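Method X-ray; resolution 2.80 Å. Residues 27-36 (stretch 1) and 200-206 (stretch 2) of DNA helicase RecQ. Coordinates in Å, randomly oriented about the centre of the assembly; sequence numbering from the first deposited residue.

Stretch 1, residues 27-36: GVQGEIVQQV
Stretch 2 200-206: APQFVSS

Helix 29-36 packs against strand 202-204 nearly antiparallel: their N-to-C directions differ by 154° and their axes approach to 9.4 Å. CA-CA distances set the register, 5.8 Å from Val 28 to Ser 205 and 8.7 Å from Gln 35 to Pro 201, so the gap is narrower at the helix N terminus. Gly 27 (phi/psi 62/-126) leads into Val 28 (-87/8), the N-cap residue, whose O accepts from Ile 32 N at 3.0 Å; helical values follow.

Phe 203 (-112/127) is the centrepiece. Its CA-CB bond points toward the helix, and chi1 -60° (m) with chi2 86° presents one ring face to Ile 32. Although Ile 32 CB points sideways, its mt rotamer (-63°, -178°) places CG1 3.9 Å from the ring centroid, 26° off the normal, a CH-pi contact; CG1 to Phe 203 CG is 3.5 Å. Glu 31 CB lies 4.0 Å from Phe 203 CE2, obliquely, while m, p torsions (-68°, 82°) lead the carboxylate away.

Val 28, chi1 -48° (m), sets CG2 3.9 Å from Ser 205 CB and CG1 3.8 Å from Val 204 O. Gln 35, chi1 149° (off-rotamer) and chi2 82° (p), brings NE2 3.6 Å from Pro 201 CD; that amide nitrogen is hydrogen-bonded elsewhere in the structure. No hydrogen bond crosses the 349 Å² contact, which rests on packing.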

ATOM      1  N   GLY A  27       4.633 -17.104   7.229  1.00 70.96           N
ATOM      2  CA  GLY A  27       4.259 -15.964   8.038  1.00 72.05           C
ATOM      3  C   GLY A  27       2.913 -16.190   8.701  1.00 73.34           C
ATOM      4  O   GLY A  27       2.700 -17.205   9.366  1.00 74.92           O
ATOM      5  N   VAL A  28       1.998 -15.250   8.509  1.00 70.24           N
ATOM      6  CA  VAL A  28       0.702 -15.296   9.182  1.00 70.11           C
ATOM      7  C   VAL A  28      -0.392 -16.099   8.455  1.00 72.04           C
ATOM      8  O   VAL A  28      -1.552 -16.072   8.873  1.00 67.75           O
ATOM      9  CB  VAL A  28       0.172 -13.866   9.422  1.00 63.70           C
ATOM     10  CG1 VAL A  28       1.249 -13.009  10.022  1.00 71.99           C
ATOM     11  CG2 VAL A  28      -0.307 -13.249   8.131  1.00 63.45           C
ATOM     12  N   GLN A  29      -0.052 -16.805   7.378  1.00 72.46           N
ATOM     13  CA  GLN A  29      -1.100 -17.446   6.583  1.00 70.69           C
ATOM     14  C   GLN A  29      -1.786 -18.633   7.250  1.00 69.45           C
ATOM     15  O   GLN A  29      -2.966 -18.867   7.008  1.00 69.31           O
ATOM     16  CB  GLN A  29      -0.543 -17.913   5.244  1.00 68.61           C
ATOM     17  CG  GLN A  29       0.247 -16.878   4.479  1.00 72.94           C
ATOM     18  CD  GLN A  29       0.434 -17.276   3.010  1.00 79.65           C
ATOM     19  OE1 GLN A  29      -0.045 -16.584   2.096  1.00 74.68           O
ATOM     20  NE2 GLN A  29       1.104 -18.422   2.781  1.00 66.51           N
ATOM     21  N   GLY A  30      -1.077 -19.350   8.113  1.00 68.49           N
ATOM     22  CA  GLY A  30      -1.686 -20.433   8.856  1.00 66.25           C
ATOM     23  C   GLY A  30      -2.789 -19.882   9.729  1.00 68.07           C
ATOM     24  O   GLY A  30      -3.911 -20.406   9.756  1.00 66.83           O
ATOM     25  N   GLU A  31      -2.472 -18.797  10.425  1.00 69.40           N
ATOM     26  CA  GLU A  31      -3.450 -18.125  11.265  1.00 66.86           C
ATOM     27  C   GLU A  31      -4.633 -17.685  10.412  1.00 66.14           C
ATOM     28  O   GLU A  31      -5.779 -17.826  10.841  1.00 64.16           O
ATOM     29  CB  GLU A  31      -2.829 -16.927  12.012  1.00 64.68           C
ATOM     30  CG  GLU A  31      -1.779 -17.289  13.088  1.00 76.63           C
ATOM     31  CD  GLU A  31      -0.359 -17.563  12.561  1.00 82.22           C
ATOM     32  OE1 GLU A  31      -0.134 -17.533  11.330  1.00 78.04           O
ATOM     33  OE2 GLU A  31       0.541 -17.816  13.403  1.00 85.42           O
ATOM     34  N   ILE A  32      -4.358 -17.141   9.223  1.00 67.28           N
ATOM     35  CA  ILE A  32      -5.429 -16.663   8.340  1.00 62.92           C
ATOM     36  C   ILE A  32      -6.343 -17.773   7.834  1.00 58.08           C
ATOM     37  O   ILE A  32      -7.570 -17.677   7.931  1.00 51.46           O
ATOM     38  CB  ILE A  32      -4.877 -15.914   7.120  1.00 58.36           C
ATOM     39  CG1 ILE A  32      -4.131 -14.650   7.572  1.00 65.08           C
ATOM     40  CG2 ILE A  32      -6.015 -15.524   6.200  1.00 51.81           C
ATOM     41  CD1 ILE A  32      -3.581 -13.789   6.437  1.00 59.57           C
ATOM     42  N   VAL A  33      -5.748 -18.827   7.294  1.00 57.65           N
ATOM     43  CA  VAL A  33      -6.544 -19.902   6.731  1.00 55.51           C
ATOM     44  C   VAL A  33      -7.404 -20.587   7.792  1.00 58.32           C
ATOM     45  O   VAL A  33      -8.541 -20.958   7.519  1.00 56.97           O
ATOM     46  CB  VAL A  33      -5.666 -20.922   6.018  1.00 56.99           C
ATOM     47  CG1 VAL A  33      -6.430 -22.216   5.767  1.00 61.47           C
ATOM     48  CG2 VAL A  33      -5.188 -20.337   4.712  1.00 60.71           C
ATOM     49  N   GLN A  34      -6.895 -20.700   9.014  1.00 58.78           N
ATOM     50  CA  GLN A  34      -7.686 -21.272  10.108  1.00 58.26           C
ATOM     51  C   GLN A  34      -8.880 -20.409  10.511  1.00 50.74           C
ATOM     52  O   GLN A  34      -9.932 -20.900  10.875  1.00 52.81           O
ATOM     53  CB  GLN A  34      -6.801 -21.505  11.328  1.00 65.20           C
ATOM     54  CG  GLN A  34      -7.452 -22.323  12.421  1.00 64.58           C
ATOM     55  CD  GLN A  34      -6.550 -22.477  13.631  1.00 78.84           C
ATOM     56  OE1 GLN A  34      -6.025 -21.492  14.163  1.00 81.31           O
ATOM     57  NE2 GLN A  34      -6.342 -23.719  14.058  1.00 85.99           N
ATOM     58  N   GLN A  35      -8.742 -19.110  10.384  1.00 53.88           N
ATOM     59  CA  GLN A  35      -9.751 -18.221  10.917  1.00 52.90           C
ATOM     60  C   GLN A  35     -10.955 -18.199   9.965  1.00 56.78           C
ATOM     61  O   GLN A  35     -12.108 -18.144  10.408  1.00 55.91           O
ATOM     62  CB  GLN A  35      -9.151 -16.824  11.110  1.00 48.04           C
ATOM     63  CG  GLN A  35     -10.114 -15.674  10.937  1.00 52.33           C
ATOM     64  CD  GLN A  35     -10.936 -15.425  12.171  1.00 55.17           C
ATOM     65  OE1 GLN A  35     -10.610 -15.926  13.249  1.00 56.32           O
ATOM     66  NE2 GLN A  35     -12.021 -14.662  12.023  1.00 45.74           N
ATOM     67  N   VAL A  36     -10.687 -18.287   8.663  1.00 58.10           N
ATOM     68  CA  VAL A  36     -11.747 -18.210   7.668  1.00 51.81           C
ATOM     69  C   VAL A  36     -12.346 -19.606   7.488  1.00 46.53           C
ATOM     70  O   VAL A  36     -13.512 -19.746   7.167  1.00 44.01           O
ATOM     71  CB  VAL A  36     -11.236 -17.639   6.325  1.00 49.84           C
ATOM     72  CG1 VAL A  36     -12.391 -17.413   5.362  1.00 45.57           C
ATOM     73  CG2 VAL A  36     -10.569 -16.301   6.556  1.00 54.35           C
ATOM     74  N   ALA A 200     -13.442  -7.749  13.206  1.00 60.54           N
ATOM     75  CA  ALA A 200     -12.712  -8.890  12.663  1.00 58.21           C
ATOM     76  C   ALA A 200     -11.202  -8.815  12.920  1.00 54.68           C
ATOM     77  O   ALA A 200     -10.629  -7.730  13.031  1.00 53.55           O
ATOM     78  CB  ALA A 200     -12.991  -9.014  11.170  1.00 57.97           C
ATOM     79  N   PRO A 201     -10.543  -9.975  13.002  1.00 48.64           N
ATOM     80  CA  PRO A 201      -9.083  -9.871  13.103  1.00 56.69           C
ATOM     81  C   PRO A 201      -8.507  -9.254  11.823  1.00 57.40           C
ATOM     82  O   PRO A 201      -9.084  -9.425  10.740  1.00 52.95           O
ATOM     83  CB  PRO A 201      -8.614 -11.333  13.252  1.00 48.85           C
ATOM     84  CG  PRO A 201      -9.828 -12.124  13.492  1.00 49.33           C
ATOM     85  CD  PRO A 201     -11.013 -11.364  12.971  1.00 44.43           C
ATOM     86  N   GLN A 202      -7.428  -8.491  11.957  1.00 58.81           N
ATOM     87  CA  GLN A 202      -6.772  -7.897  10.797  1.00 54.15           C
ATOM     88  C   GLN A 202      -5.378  -8.482  10.773  1.00 55.42           C
ATOM     89  O   GLN A 202      -4.678  -8.494  11.791  1.00 53.88           O
ATOM     90  CB  GLN A 202      -6.763  -6.368  10.838  1.00 56.33           C
ATOM     91  CG  GLN A 202      -5.502  -5.729  11.392  1.00 61.50           C
ATOM     92  CD  GLN A 202      -5.179  -4.412  10.697  1.00 70.30           C
ATOM     93  OE1 GLN A 202      -6.045  -3.791  10.058  1.00 66.43           O
ATOM     94  NE2 GLN A 202      -3.927  -3.984  10.810  1.00 68.30           N
ATOM     95  N   PHE A 203      -5.021  -9.042   9.621  1.00 57.86           N
ATOM     96  CA  PHE A 203      -3.752  -9.746   9.437  1.00 60.18           C
ATOM     97  C   PHE A 203      -2.782  -9.025   8.506  1.00 58.99           C
ATOM     98  O   PHE A 203      -3.132  -8.644   7.379  1.00 53.51           O
ATOM     99  CB  PHE A 203      -4.000 -11.155   8.912  1.00 59.16           C
ATOM    100  CG  PHE A 203      -4.830 -12.004   9.827  1.00 62.82           C
ATOM    101  CD1 PHE A 203      -6.215 -11.965   9.759  1.00 61.23           C
ATOM    102  CD2 PHE A 203      -4.230 -12.848  10.748  1.00 64.51           C
ATOM    103  CE1 PHE A 203      -6.984 -12.751  10.585  1.00 58.63           C
ATOM    104  CE2 PHE A 203      -4.996 -13.644  11.576  1.00 58.66           C
ATOM    105  CZ  PHE A 203      -6.372 -13.595  11.490  1.00 63.31           C
ATOM    106  N   VAL A 204      -1.565  -8.815   8.982  1.00 58.64           N
ATOM    107  CA  VAL A 204      -0.587  -8.125   8.165  1.00 54.65           C
ATOM    108  C   VAL A 204       0.582  -9.069   7.936  1.00 52.09           C
ATOM    109  O   VAL A 204       1.345  -9.354   8.858  1.00 56.06           O
ATOM    110  CB  VAL A 204      -0.122  -6.814   8.847  1.00 59.53           C
ATOM    111  CG1 VAL A 204       0.894  -6.107   7.993  1.00 54.12           C
ATOM    112  CG2 VAL A 204      -1.312  -5.877   9.096  1.00 57.12           C
ATOM    113  N   SER A 205       0.713  -9.584   6.717  1.00 52.74           N
ATOM    114  CA  SER A 205       1.882 -10.397   6.397  1.00 51.90           C
ATOM    115  C   SER A 205       2.981  -9.424   6.001  1.00 54.35           C
ATOM    116  O   SER A 205       2.686  -8.308   5.557  1.00 47.16           O
ATOM    117  CB  SER A 205       1.584 -11.407   5.288  1.00 54.85           C
ATOM    118  OG  SER A 205       2.763 -11.800   4.592  1.00 71.96           O
ATOM    119  N   SER A 206       4.243  -9.837   6.090  1.00 50.08           N
ATOM    120  CA  SER A 206       5.289  -8.856   5.873  1.00 44.72           C
ATOM    121  C   SER A 206       5.365  -8.361   4.436  1.00 45.68           C
ATOM    122  O   SER A 206       5.258  -9.133   3.481  1.00 44.16           O
ATOM    123  CB  SER A 206       6.631  -9.423   6.281  1.00 44.56           C
ATOM    124  OG  SER A 206       7.596  -8.407   6.267  1.00 41.89           O
TER